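Local structure of cyclopropane mycolic acid synthase 3 (Mycobacterium tuberculosis, 1L1E) at residues E121-F126 / F151-R156. The protein probably transfers a methylene group from S-adenosyl-L-methionine to a double bond of an alpha mycolic acid, closing a cyclopropane ring at the proximal position. Residues are numbered along the deposited sequence; the frame is centred on the assembly and turned at random.
With SAH (S-adenosyl-L-homocysteine), chain D.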
loop_
_atom_site.group_PDB
_atom_site.type_symbol
_atom_site.label_atom_id
_atom_site.label_comp_id
_atom_site.label_asym_id
_atom_site.label_seq_id
_atom_site.Cartn_x
_atom_site.Cartn_y
_atom_site.Cartn_z
ATOM N N GLU A 121 -15.447 -5.761 0.313
ATOM C CA GLU A 121 -15.542 -6.266 1.681
ATOM C C GLU A 121 -14.154 -6.281 2.315
ATOM O O GLU A 121 -13.150 -6.329 1.607
ATOM C CB GLU A 121 -16.112 -7.692 1.680
ATOM C CG GLU A 121 -15.093 -8.748 1.255
ATOM C CD GLU A 121 -15.688 -10.135 1.118
ATOM O OE1 GLU A 121 -14.903 -11.102 1.029
ATOM O OE2 GLU A 121 -16.933 -10.259 1.090
ATOM N N GLY A 122 -14.104 -6.276 3.646
ATOM C CA GLY A 122 -12.823 -6.291 4.337
ATOM C C GLY A 122 -12.221 -7.682 4.424
ATOM O O GLY A 122 -12.902 -8.669 4.167
ATOM N N TRP A 123 -10.937 -7.764 4.771
ATOM C CA TRP A 123 -10.267 -9.046 4.893
ATOM C C TRP A 123 -10.909 -9.898 5.988
ATOM O O TRP A 123 -10.725 -11.122 6.033
ATOM C CB TRP A 123 -8.785 -8.837 5.204
ATOM C CG TRP A 123 -8.546 -7.908 6.357
ATOM C CD1 TRP A 123 -8.231 -6.577 6.295
ATOM C CD2 TRP A 123 -8.624 -8.236 7.748
ATOM N NE1 TRP A 123 -8.108 -6.059 7.560
ATOM C CE2 TRP A 123 -8.345 -7.055 8.473
ATOM C CE3 TRP A 123 -8.904 -9.414 8.453
ATOM C CZ2 TRP A 123 -8.340 -7.018 9.874
ATOM C CZ3 TRP A 123 -8.897 -9.375 9.854
ATOM C CH2 TRP A 123 -8.617 -8.183 10.544
ATOM N N GLU A 124 -11.658 -9.247 6.875
ATOM C CA GLU A 124 -12.334 -9.961 7.958
ATOM C C GLU A 124 -13.367 -10.961 7.448
ATOM O O GLU A 124 -13.619 -11.981 8.092
ATOM C CB GLU A 124 -13.028 -8.984 8.904
ATOM C CG GLU A 124 -13.337 -7.629 8.304
ATOM C CD GLU A 124 -12.084 -6.789 8.169
ATOM O OE1 GLU A 124 -11.255 -6.844 9.100
ATOM O OE2 GLU A 124 -11.925 -6.075 7.160
ATOM N N LYS A 125 -13.961 -10.679 6.292
ATOM C CA LYS A 125 -14.980 -11.570 5.747
ATOM C C LYS A 125 -14.495 -12.590 4.721
ATOM O O LYS A 125 -15.267 -13.446 4.291
ATOM C CB LYS A 125 -16.114 -10.754 5.133
ATOM C CG LYS A 125 -16.821 -9.839 6.117
ATOM C CD LYS A 125 -18.099 -9.289 5.505
ATOM C CE LYS A 125 -18.867 -8.430 6.493
ATOM N NZ LYS A 125 -20.192 -8.044 5.937
ATOM N N PHE A 126 -13.231 -12.503 4.331
ATOM C CA PHE A 126 -12.678 -13.430 3.348
ATOM C C PHE A 126 -12.160 -14.712 4.001
ATOM O O PHE A 126 -11.359 -14.663 4.927
ATOM C CB PHE A 126 -11.545 -12.761 2.577
ATOM C CG PHE A 126 -11.020 -13.590 1.449
ATOM C CD1 PHE A 126 -11.613 -13.533 0.196
ATOM C CD2 PHE A 126 -9.946 -14.449 1.648
ATOM C CE1 PHE A 126 -11.146 -14.318 -0.849
ATOM C CE2 PHE A 126 -9.473 -15.241 0.610
ATOM C CZ PHE A 126 -10.076 -15.175 -0.640
ATOM N N PHE A 151 -3.504 -11.327 10.918
ATOM C CA PHE A 151 -2.518 -12.365 10.724
ATOM C C PHE A 151 -3.094 -13.769 10.875
ATOM O O PHE A 151 -2.652 -14.690 10.198
ATOM C CB PHE A 151 -1.320 -12.120 11.642
ATOM C CG PHE A 151 -0.453 -10.976 11.177
ATOM C CD1 PHE A 151 -0.332 -9.809 11.934
ATOM C CD2 PHE A 151 0.210 -11.050 9.952
ATOM C CE1 PHE A 151 0.432 -8.742 11.482
ATOM C CE2 PHE A 151 0.980 -9.983 9.488
ATOM C CZ PHE A 151 1.090 -8.828 10.253
ATOM N N GLU A 152 -4.094 -13.933 11.739
ATOM C CA GLU A 152 -4.726 -15.239 11.901
ATOM C C GLU A 152 -5.486 -15.608 10.619
ATOM O O GLU A 152 -5.427 -16.747 10.163
ATOM C CB GLU A 152 -5.702 -15.232 13.086
ATOM C CG GLU A 152 -6.849 -16.225 12.940
ATOM C CD GLU A 152 -7.915 -16.083 14.018
ATOM O OE1 GLU A 152 -8.367 -14.943 14.280
ATOM O OE2 GLU A 152 -8.310 -17.119 14.595
ATOM N N VAL A 153 -6.204 -14.644 10.053
ATOM C CA VAL A 153 -6.973 -14.881 8.834
ATOM C C VAL A 153 -6.083 -15.143 7.617
ATOM O O VAL A 153 -6.345 -16.066 6.845
ATOM C CB VAL A 153 -7.902 -13.685 8.508
ATOM C CG1 VAL A 153 -8.638 -13.934 7.203
ATOM C CG2 VAL A 153 -8.895 -13.475 9.634
ATOM N N THR A 154 -5.038 -14.335 7.439
ATOM C CA THR A 154 -4.141 -14.521 6.300
ATOM C C THR A 154 -3.336 -15.817 6.414
ATOM O O THR A 154 -3.059 -16.472 5.414
ATOM C CB THR A 154 -3.168 -13.325 6.140
ATOM O OG1 THR A 154 -2.563 -13.017 7.407
ATOM C CG2 THR A 154 -3.912 -12.107 5.614
ATOM N N HIS A 155 -2.969 -16.188 7.635
ATOM C CA HIS A 155 -2.212 -17.412 7.862
ATOM C C HIS A 155 -3.059 -18.672 7.604
ATOM O O HIS A 155 -2.565 -19.671 7.079
ATOM C CB HIS A 155 -1.696 -17.444 9.305
ATOM C CG HIS A 155 -0.856 -18.642 9.617
ATOM N ND1 HIS A 155 0.494 -18.697 9.344
ATOM C CD2 HIS A 155 -1.182 -19.847 10.145
ATOM C CE1 HIS A 155 0.964 -19.885 9.689
ATOM N NE2 HIS A 155 -0.033 -20.602 10.176
ATOM N N ARG A 156 -4.333 -18.623 7.968
ATOM C CA ARG A 156 -5.212 -19.774 7.792
ATOM C C ARG A 156 -5.740 -19.968 6.362
ATOM O O ARG A 156 -6.264 -21.023 6.024
ATOM C CB ARG A 156 -6.364 -19.681 8.800
ATOM C CG ARG A 156 -5.877 -19.809 10.262
ATOM C CD ARG A 156 -6.983 -19.602 11.301
ATOM N NE ARG A 156 -6.515 -19.880 12.665
ATOM C CZ ARG A 156 -7.274 -19.785 13.753
ATOM N NH1 ARG A 156 -8.546 -19.416 13.648
ATOM N NH2 ARG A 156 -6.767 -20.064 14.954
HETATM N N SAH D . -2.843 -1.552 -2.790
HETATM C CA SAH D . -3.280 -0.458 -3.657
HETATM C CB SAH D . -4.177 0.531 -2.879
HETATM C CG SAH D . -3.578 1.145 -1.610
HETATM S SD SAH D . -4.684 2.287 -0.768
HETATM C C SAH D . -2.070 0.298 -4.231
HETATM O O SAH D . -0.941 -0.101 -3.930
HETATM O OXT SAH D . -2.269 1.292 -4.945
HETATM C "C5'" SAH D . -5.375 1.210 0.534
HETATM C "C4'" SAH D . -6.305 0.099 0.030
HETATM O "O4'" SAH D . -6.604 -0.884 1.063
HETATM C "C3'" SAH D . -7.666 0.611 -0.434
HETATM O "O3'" SAH D . -8.059 -0.175 -1.581
HETATM C "C2'" SAH D . -8.559 0.352 0.748
HETATM O "O2'" SAH D . -9.944 0.370 0.389
HETATM C "C1'" SAH D . -8.045 -0.980 1.203
HETATM N N9 SAH D . -8.409 -1.343 2.591
HETATM C C8 SAH D . -8.298 -0.647 3.752
HETATM N N7 SAH D . -8.695 -1.232 4.834
HETATM C C5 SAH D . -9.127 -2.467 4.366
HETATM C C6 SAH D . -9.688 -3.622 5.002
HETATM N N6 SAH D . -9.905 -3.694 6.325
HETATM N N1 SAH D . -10.013 -4.704 4.206
HETATM C C2 SAH D . -9.793 -4.641 2.869
HETATM N N3 SAH D . -9.273 -3.615 2.165
HETATM C C4 SAH D . -8.960 -2.548 2.983
#
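Val153, on helix 147-157, meets Trp123 and Phe126 of the loop that follows strand 116-120, in the Rossmann-like fold of the S-adenosylmethionine-dependent methyltransferases. The loop carries part of the adenine pocket, so the contact joins this helix to the cofactor site. Its two segments bury 142 Å² together and share no hydrogen bond; the closest approaches all involve Val153. The methyl CG1 lies anti to the backbone N (chi1 177°) and reaches two loop carbonyls, Phe126 O at 3.6 Å and Trp123 O at 3.7 Å. The other methyl, CG2, comes up near the plane of the indole at its edge, 4.1 Å from Trp123 CZ3. Van der Waals contact alone therefore links the segments, concentrated on one valine.

The tight part continues around the indole. The carboxyl carbon of Glu124, CD, sits 3.7 Å above the ring plane over its centre, while Phe142, His149 and Phe150 supply further aromatic contacts. Phe126 turns its ring against strands 67-71 and 89-94, tying the loop to the sheet.

The solvent side is looser: Lys125 of the loop and Arg156 of the helix are exposed, and neither touches the opposite segment. Arg156 forms a salt bridge with Glu152 within its own helix, NH1 to OE2 at 2.5 Å, a short distance whose exact value is doubtful, and the CG of that glutamate lies against one face of the guanidinium.

On the cofactor side, the bound S-adenosyl-L-homocysteine is read by backbone and side chain together. Trp123 N donates to adenine N1 at 3.2 Å with an N-H...N angle of 145°. Glu124, whose OE1 is salt-bridged to Arg146, accepts a hydrogen bond from the exocyclic amine through OE2, N6 to OE2 being 3.2 Å with an N-H...O angle of 156°.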